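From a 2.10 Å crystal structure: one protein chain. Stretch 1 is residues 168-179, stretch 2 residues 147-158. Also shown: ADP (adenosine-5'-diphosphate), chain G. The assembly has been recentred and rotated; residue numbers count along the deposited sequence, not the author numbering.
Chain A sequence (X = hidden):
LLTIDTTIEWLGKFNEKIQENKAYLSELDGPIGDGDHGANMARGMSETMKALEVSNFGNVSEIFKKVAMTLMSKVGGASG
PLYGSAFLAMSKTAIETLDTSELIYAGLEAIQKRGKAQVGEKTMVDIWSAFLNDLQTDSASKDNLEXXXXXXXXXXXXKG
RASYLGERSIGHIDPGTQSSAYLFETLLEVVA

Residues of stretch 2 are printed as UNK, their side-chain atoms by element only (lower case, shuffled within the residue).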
ATOM      1  N   ARG A 168      -0.098 -21.994   8.497  1.00 13.42           N
ATOM      2  CA  ARG A 168      -0.718 -21.683   9.790  1.00 13.09           C
ATOM      3  C   ARG A 168      -2.274 -21.615   9.746  1.00 12.74           C
ATOM      4  O   ARG A 168      -2.925 -21.455  10.780  1.00 12.12           O
ATOM      5  CB  ARG A 168      -0.121 -20.392  10.377  1.00 13.59           C
ATOM      6  CG  ARG A 168       1.437 -20.397  10.576  1.00 14.73           C
ATOM      7  CD  ARG A 168       1.874 -21.323  11.738  1.00 19.45           C
ATOM      8  NE  ARG A 168       3.318 -21.276  11.988  1.00 24.91           N
ATOM      9  CZ  ARG A 168       4.034 -22.275  12.513  1.00 27.73           C
ATOM     10  NH1 ARG A 168       3.438 -23.429  12.834  1.00 29.18           N
ATOM     11  NH2 ARG A 168       5.351 -22.134  12.700  1.00 25.60           N
ATOM     12  N   SER A 169      -2.864 -21.733   8.558  1.00 11.91           N
ATOM     13  CA  SER A 169      -4.330 -21.829   8.439  1.00 11.77           C
ATOM     14  C   SER A 169      -4.858 -23.255   8.609  1.00 11.73           C
ATOM     15  O   SER A 169      -6.045 -23.457   8.853  1.00 11.66           O
ATOM     16  CB  SER A 169      -4.816 -21.246   7.112  1.00 11.47           C
ATOM     17  OG  SER A 169      -4.443 -22.079   6.037  1.00  9.77           O
ATOM     18  N   ILE A 170      -3.971 -24.234   8.467  1.00 11.68           N
ATOM     19  CA  ILE A 170      -4.290 -25.643   8.697  1.00 11.98           C
ATOM     20  C   ILE A 170      -4.554 -25.890  10.186  1.00 11.77           C
ATOM     21  O   ILE A 170      -3.796 -25.441  11.047  1.00 11.52           O
ATOM     22  CB  ILE A 170      -3.133 -26.554   8.177  1.00 11.90           C
ATOM     23  CG1 ILE A 170      -2.971 -26.390   6.656  1.00 11.70           C
ATOM     24  CG2 ILE A 170      -3.368 -27.999   8.567  1.00 12.61           C
ATOM     25  CD1 ILE A 170      -1.605 -26.826   6.096  1.00 11.93           C
ATOM     26  N   GLY A 171      -5.652 -26.571  10.495  1.00 11.72           N
ATOM     27  CA  GLY A 171      -6.029 -26.799  11.887  1.00 11.37           C
ATOM     28  C   GLY A 171      -7.076 -25.831  12.409  1.00 11.60           C
ATOM     29  O   GLY A 171      -7.414 -25.873  13.595  1.00 12.04           O
ATOM     30  N   HIS A 172      -7.602 -24.972  11.531  1.00 10.57           N
ATOM     31  CA  HIS A 172      -8.628 -24.010  11.900  1.00 10.52           C
ATOM     32  C   HIS A 172      -9.853 -24.122  11.006  1.00 10.75           C
ATOM     33  O   HIS A 172      -9.745 -24.084   9.775  1.00 10.56           O
ATOM     34  CB  HIS A 172      -8.057 -22.581  11.896  1.00 10.24           C
ATOM     35  CG  HIS A 172      -6.898 -22.411  12.823  1.00  9.40           C
ATOM     36  ND1 HIS A 172      -7.044 -22.407  14.196  1.00  9.47           N
ATOM     37  CD2 HIS A 172      -5.569 -22.319  12.585  1.00  7.93           C
ATOM     38  CE1 HIS A 172      -5.856 -22.299  14.760  1.00  9.12           C
ATOM     39  NE2 HIS A 172      -4.945 -22.237  13.806  1.00  9.05           N
ATOM     40  N   ILE A 173     -11.021 -24.285  11.635  1.00 10.61           N
ATOM     41  CA  ILE A 173     -12.286 -24.374  10.898  1.00 10.23           C
ATOM     42  C   ILE A 173     -12.611 -23.025  10.225  1.00 10.14           C
ATOM     43  O   ILE A 173     -12.473 -21.981  10.846  1.00 10.07           O
ATOM     44  CB  ILE A 173     -13.438 -24.854  11.836  1.00 10.57           C
ATOM     45  CG1 ILE A 173     -13.138 -26.271  12.337  1.00  9.84           C
ATOM     46  CG2 ILE A 173     -14.813 -24.718  11.136  1.00  9.00           C
ATOM     47  CD1 ILE A 173     -14.015 -26.771  13.496  1.00 10.88           C
ATOM     48  N   ASP A 174     -13.003 -23.058   8.951  1.00  9.40           N
ATOM     49  CA  ASP A 174     -13.349 -21.851   8.194  1.00  9.51           C
ATOM     50  C   ASP A 174     -14.682 -21.238   8.660  1.00  9.39           C
ATOM     51  O   ASP A 174     -15.690 -21.925   8.681  1.00  9.52           O
ATOM     52  CB  ASP A 174     -13.468 -22.189   6.711  1.00  8.84           C
ATOM     53  CG  ASP A 174     -13.767 -20.975   5.863  1.00  9.27           C
ATOM     54  OD1 ASP A 174     -12.993 -19.987   5.927  1.00  8.15           O
ATOM     55  OD2 ASP A 174     -14.782 -21.008   5.144  1.00  7.77           O
ATOM     56  N   PRO A 175     -14.683 -19.956   9.052  1.00  9.61           N
ATOM     57  CA  PRO A 175     -15.933 -19.347   9.535  1.00  9.47           C
ATOM     58  C   PRO A 175     -17.102 -19.279   8.515  1.00  9.16           C
ATOM     59  O   PRO A 175     -18.226 -19.561   8.889  1.00  9.71           O
ATOM     60  CB  PRO A 175     -15.509 -17.939   9.997  1.00  9.61           C
ATOM     61  CG  PRO A 175     -14.170 -17.695   9.443  1.00 10.35           C
ATOM     62  CD  PRO A 175     -13.527 -19.042   9.161  1.00  9.98           C
ATOM     63  N   GLY A 176     -16.838 -18.905   7.266  1.00  8.81           N
ATOM     64  CA  GLY A 176     -17.853 -18.904   6.226  1.00  8.76           C
ATOM     65  C   GLY A 176     -18.460 -20.280   5.985  1.00  9.22           C
ATOM     66  O   GLY A 176     -19.653 -20.389   5.700  1.00  9.00           O
ATOM     67  N   THR A 177     -17.627 -21.327   6.056  1.00  9.65           N
ATOM     68  CA  THR A 177     -18.095 -22.706   5.929  1.00  9.24           C
ATOM     69  C   THR A 177     -19.105 -23.015   7.038  1.00  9.15           C
ATOM     70  O   THR A 177     -20.147 -23.615   6.780  1.00  9.06           O
ATOM     71  CB  THR A 177     -16.922 -23.706   5.925  1.00  9.87           C
ATOM     72  OG1 THR A 177     -16.046 -23.406   4.828  1.00  9.54           O
ATOM     73  CG2 THR A 177     -17.413 -25.154   5.769  1.00  9.21           C
ATOM     74  N   GLN A 178     -18.790 -22.597   8.262  1.00  8.64           N
ATOM     75  CA  GLN A 178     -19.689 -22.768   9.396  1.00  9.56           C
ATOM     76  C   GLN A 178     -20.982 -21.969   9.243  1.00  9.01           C
ATOM     77  O   GLN A 178     -22.068 -22.485   9.515  1.00  8.90           O
ATOM     78  CB  GLN A 178     -19.009 -22.381  10.723  1.00  9.70           C
ATOM     79  CG  GLN A 178     -19.885 -22.576  11.957  1.00 10.00           C
ATOM     80  CD  GLN A 178     -20.290 -24.007  12.190  1.00 10.61           C
ATOM     81  OE1 GLN A 178     -21.341 -24.463  11.719  1.00 12.90           O
ATOM     82  NE2 GLN A 178     -19.458 -24.739  12.909  1.00  6.98           N
ATOM     83  N   SER A 179     -20.877 -20.712   8.842  1.00  8.68           N
ATOM     84  CA  SER A 179     -22.100 -19.936   8.687  1.00  8.96           C
ATOM     85  C   SER A 179     -22.937 -20.557   7.549  1.00  8.15           C
ATOM     86  O   SER A 179     -24.137 -20.658   7.656  1.00  7.27           O
ATOM     87  CB  SER A 179     -21.803 -18.439   8.486  1.00  9.15           C
ATOM     88  OG  SER A 179     -21.052 -18.233   7.292  1.00 10.32           O
ATOM     89  N   UNK A 147     -19.879 -32.759   8.906  1.00 12.37           N
ATOM     90  CA  UNK A 147     -18.690 -33.415   8.359  1.00 13.22           C
ATOM     91  C   UNK A 147     -17.837 -32.442   7.526  1.00 12.27           C
ATOM     92  O   UNK A 147     -16.624 -32.381   7.701  1.00 12.55           O
ATOM     93  c   UNK A 147     -19.101 -34.654   7.536  1.00 12.62           C
ATOM     94  c   UNK A 147     -17.961 -35.421   6.892  1.00 14.83           C
ATOM     95  c   UNK A 147     -18.877 -36.358   4.669  1.00 18.61           C
ATOM     96  c   UNK A 147     -18.444 -36.677   6.119  1.00 15.00           C
ATOM     97  n   UNK A 147     -19.852 -37.374   4.108  1.00 19.73           N
ATOM     98  N   UNK A 148     -18.470 -31.699   6.619  1.00 11.49           N
ATOM     99  CA  UNK A 148     -17.761 -30.720   5.779  1.00 11.01           C
ATOM    100  C   UNK A 148     -17.137 -29.583   6.596  1.00 10.59           C
ATOM    101  O   UNK A 148     -16.016 -29.148   6.311  1.00  9.69           O
ATOM    102  c   UNK A 148     -18.675 -30.150   4.660  1.00 11.35           C
ATOM    103  c   UNK A 148     -17.904 -29.135   3.771  1.00 10.82           C
ATOM    104  c   UNK A 148     -19.226 -31.282   3.810  1.00  9.43           C
ATOM    105  N   UNK A 149     -17.868 -29.105   7.602  1.00  9.78           N
ATOM    106  CA  UNK A 149     -17.362 -28.071   8.501  1.00  9.55           C
ATOM    107  C   UNK A 149     -16.079 -28.530   9.212  1.00  9.97           C
ATOM    108  O   UNK A 149     -15.078 -27.814   9.242  1.00  9.45           O
ATOM    109  c   UNK A 149     -19.650 -27.064   8.901  1.00  7.79           C
ATOM    110  c   UNK A 149     -17.832 -26.748  10.639  1.00  7.74           C
ATOM    111  c   UNK A 149     -18.429 -27.683   9.568  1.00 10.18           C
ATOM    112  N   UNK A 150     -16.110 -29.732   9.773  1.00 10.54           N
ATOM    113  CA  UNK A 150     -14.938 -30.267  10.453  1.00 11.32           C
ATOM    114  C   UNK A 150     -13.790 -30.480   9.473  1.00 11.16           C
ATOM    115  O   UNK A 150     -12.636 -30.217   9.805  1.00 11.18           O
ATOM    116  c   UNK A 150     -15.974 -31.408  12.484  1.00 13.81           C
ATOM    117  c   UNK A 150     -15.266 -31.580  11.167  1.00 11.93           C
ATOM    118  c   UNK A 150     -16.031 -32.721  13.227  1.00 18.60           C
ATOM    119  n   UNK A 150     -15.744 -31.934  15.598  1.00 23.58           N
ATOM    120  c   UNK A 150     -16.683 -32.549  14.595  1.00 21.72           C
ATOM    121  N   UNK A 151     -14.124 -30.948   8.272  1.00 10.75           N
ATOM    122  CA  UNK A 151     -13.133 -31.204   7.227  1.00 10.64           C
ATOM    123  C   UNK A 151     -12.446 -29.928   6.768  1.00 10.31           C
ATOM    124  O   UNK A 151     -11.307 -29.977   6.274  1.00  9.76           O
ATOM    125  c   UNK A 151     -13.769 -31.938   6.032  1.00 10.28           C
ATOM    126  N   UNK A 152     -13.115 -28.783   6.944  1.00  9.67           N
ATOM    127  CA  UNK A 152     -12.508 -27.516   6.548  1.00  9.46           C
ATOM    128  C   UNK A 152     -11.212 -27.238   7.288  1.00  8.58           C
ATOM    129  O   UNK A 152     -10.329 -26.564   6.760  1.00  8.62           O
ATOM    130  c   UNK A 152     -13.486 -26.330   6.660  1.00  9.19           C
ATOM    131  o   UNK A 152     -13.561 -25.827   7.983  1.00  9.71           O
ATOM    132  N   UNK A 153     -11.085 -27.770   8.496  1.00  8.68           N
ATOM    133  CA  UNK A 153      -9.897 -27.535   9.330  1.00  8.07           C
ATOM    134  C   UNK A 153      -8.607 -28.013   8.653  1.00  8.43           C
ATOM    135  O   UNK A 153      -7.594 -27.300   8.657  1.00  8.50           O
ATOM    136  c   UNK A 153     -10.067 -28.203  10.710  1.00  8.18           C
ATOM    137  N   UNK A 154      -8.658 -29.197   8.042  1.00  8.17           N
ATOM    138  CA  UNK A 154      -7.461 -29.823   7.443  1.00  7.93           C
ATOM    139  C   UNK A 154      -6.921 -29.137   6.195  1.00  8.04           C
ATOM    140  O   UNK A 154      -5.807 -29.408   5.772  1.00  7.68           O
ATOM    141  N   UNK A 155      -7.723 -28.250   5.599  1.00  7.69           N
ATOM    142  CA  UNK A 155      -7.382 -27.618   4.334  1.00  7.55           C
ATOM    143  C   UNK A 155      -6.448 -26.425   4.510  1.00  8.09           C
ATOM    144  O   UNK A 155      -6.546 -25.685   5.508  1.00  8.50           O
ATOM    145  c   UNK A 155     -11.000 -27.564   2.809  1.00  3.27           C
ATOM    146  c   UNK A 155      -8.662 -27.162   3.604  1.00  7.27           C
ATOM    147  c   UNK A 155      -9.171 -29.026   1.960  1.00  2.18           C
ATOM    148  c   UNK A 155      -9.689 -28.217   3.161  1.00  5.03           C
ATOM    149  N   UNK A 156      -5.552 -26.246   3.531  1.00  7.91           N
ATOM    150  CA  UNK A 156      -4.784 -25.006   3.359  1.00  7.57           C
ATOM    151  C   UNK A 156      -5.692 -23.932   2.769  1.00  7.74           C
ATOM    152  O   UNK A 156      -6.329 -24.145   1.747  1.00  7.28           O
ATOM    153  c   UNK A 156      -1.752 -23.759   3.337  1.00  7.91           C
ATOM    154  c   UNK A 156      -2.658 -24.030   2.153  1.00  6.97           C
ATOM    155  c   UNK A 156      -3.584 -25.223   2.432  1.00  7.29           C
ATOM    156  c   UNK A 156      -1.832 -24.241   0.904  1.00  6.90           C
ATOM    157  N   UNK A 157      -5.748 -22.778   3.420  1.00  8.71           N
ATOM    158  CA  UNK A 157      -6.501 -21.650   2.891  1.00  9.42           C
ATOM    159  C   UNK A 157      -5.773 -21.021   1.711  1.00  9.81           C
ATOM    160  O   UNK A 157      -4.624 -20.624   1.823  1.00  9.47           O
ATOM    161  c   UNK A 157      -6.727 -20.601   3.987  1.00  9.63           C
ATOM    162  N   UNK A 158      -6.443 -20.935   0.570  1.00 10.73           N
ATOM    163  CA  UNK A 158      -5.820 -20.304  -0.581  1.00 11.39           C
ATOM    164  C   UNK A 158      -6.609 -19.104  -1.116  1.00 11.66           C
ATOM    165  O   UNK A 158      -6.271 -18.552  -2.166  1.00 11.64           O
ATOM    166  c   UNK A 158      -4.330 -22.247  -1.185  1.00 11.63           C
ATOM    167  c   UNK A 158      -5.466 -21.331  -1.676  1.00 11.91           C
ATOM    168  o   UNK A 158      -6.612 -22.124  -1.997  1.00 11.72           O
TER
HETATM  169  PB  ADP G1211     -13.621 -10.880   5.736  1.00 15.60           P
HETATM  170  O1B ADP G1211     -13.484 -10.331   7.120  1.00 15.51           O
HETATM  171  O2B ADP G1211     -13.612  -9.824   4.684  1.00 13.87           O
HETATM  172  O3B ADP G1211     -12.669 -12.039   5.440  1.00 14.19           O
HETATM  173  PA  ADP G1211     -15.842 -12.432   6.781  1.00 14.17           P
HETATM  174  O1A ADP G1211     -14.967 -12.655   7.967  1.00 13.91           O
HETATM  175  O2A ADP G1211     -17.221 -11.878   7.057  1.00 16.69           O
HETATM  176  O3A ADP G1211     -15.115 -11.506   5.663  1.00 14.44           O
HETATM  177  O5' ADP G1211     -16.007 -13.813   5.961  1.00 15.92           O
HETATM  178  C5' ADP G1211     -14.909 -14.723   5.840  1.00 15.07           C
HETATM  179  C4' ADP G1211     -15.382 -15.894   5.005  1.00 14.79           C
HETATM  180  O4' ADP G1211     -15.640 -15.508   3.649  1.00 16.42           O
HETATM  181  C3' ADP G1211     -14.356 -17.009   4.913  1.00 14.89           C
HETATM  182  O3' ADP G1211     -14.504 -17.871   6.042  1.00 14.91           O
HETATM  183  C2' ADP G1211     -14.689 -17.697   3.591  1.00 14.36           C
HETATM  184  O2' ADP G1211     -15.601 -18.787   3.742  1.00 10.96           O
HETATM  185  C1' ADP G1211     -15.426 -16.627   2.795  1.00 17.13           C
HETATM  186  N9  ADP G1211     -14.585 -16.176   1.671  1.00 18.66           N
HETATM  187  C8  ADP G1211     -13.599 -15.258   1.774  1.00 18.23           C
HETATM  188  N7  ADP G1211     -13.021 -15.060   0.580  1.00 17.35           N
HETATM  189  C5  ADP G1211     -13.640 -15.870  -0.300  1.00 17.86           C
HETATM  190  C6  ADP G1211     -13.506 -16.159  -1.739  1.00 16.54           C
HETATM  191  N6  ADP G1211     -12.581 -15.493  -2.458  1.00 17.11           N
HETATM  192  N1  ADP G1211     -14.342 -17.069  -2.287  1.00 17.92           N
HETATM  193  C2  ADP G1211     -15.282 -17.714  -1.568  1.00 17.00           C
HETATM  194  N3  ADP G1211     -15.449 -17.505  -0.261  1.00 16.87           N
HETATM  195  C4  ADP G1211     -14.669 -16.615   0.416  1.00 17.73           C

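Position 147 carries four carbons in a row ending in a nitrogen, reaching nothing on stretch 1; that chain is lysine, Lys-147, on the exposed side of the helix. Position 148 has one carbon bearing two more, a beta-branched fork of three carbons: Val-148, which meets stretch 1 lightly, its O lying 4.3 Å from Thr-177 CG2.

Position 149 repeats that three-carbon fork, but buried. One tip lies 3.7 Å from Ile-173 CG2 and 3.4 Å from Gln-178 NE2, and the other faces the methyl of Thr-177. This is Val-149, and the tip shared by Ile-173 and Gln-178 is its CG1. It has the largest covered area in the contact, a compact side chain filling the space between loop and helix. Position 150 has four carbons in a row and a terminal nitrogen, and its CB points away from stretch 1: Lys-150. Position 151 has a single carbon, also directed away and touching nothing across: Ala-151.

Position 152 shows one carbon, then one oxygen, a serine side chain; that oxygen sits 3.0 Å from Asp-174 N. Ser-152 OG accepts from that N at a nearly straight 164° and donates its own proton to Val-149 O (2.8 Å between OG and O). One hydroxyl thus ties the loop to the helix backbone just where stretch 1 turns into its own helix.

Position 153 has one carbon, 4.0 Å from Ile-173 CG1: Ala-153. The small side chain goes with a close backbone approach, 4.3 Å from Ala-153 CA to Ile-173 CA. Its O accepts from Gly-171 N at 2.8 Å, and its CA makes a CA-H...O contact with His-172 O at 3.5 Å.

Position 154 has no side-chain atoms: Gly-154. A CB here would point away with room to spare, so this contact does not demand glycine; Gly-171 differs, since its own backbone angles do.

Position 155 has four carbons forked at the second, Leu-155, with CB away from stretch 1; its O approaches Ile-170 CG1 at 3.8 Å. Position 156 has the same four-carbon fork, but one tip comes within 4.1 Å of Ile-170 CD1. It is Leu-156, and the tip is CD1, an apolar touch at an exposed margin.

Position 157 has one carbon, 3.4 Å from Ser-169 OG: Ala-157. Its N donates to that OG at 3.0 Å. Position 158 has one carbon carrying an oxygen and a carbon, Thr-158, out of contact.

The rule is a row of polar pins along the loop beside a small apolar cluster. Three N-H donors are met by two serine hydroxyls and one carbonyl, while Ile-173 packs on Val-149 and Ala-153. The helices run nearly antiparallel, at 173°, with axes 9.3 Å apart. Next to the Ser-152 pin, Asp-174 caps its helix through OD2, 3.0 Å from Thr-177 N, and accepts both ADP ribose hydroxyls: O3' at 2.6 Å from OD1, O2' at 2.8 Å from OD2.

Stretch 2 (147-158) KVVKASAGLLAT
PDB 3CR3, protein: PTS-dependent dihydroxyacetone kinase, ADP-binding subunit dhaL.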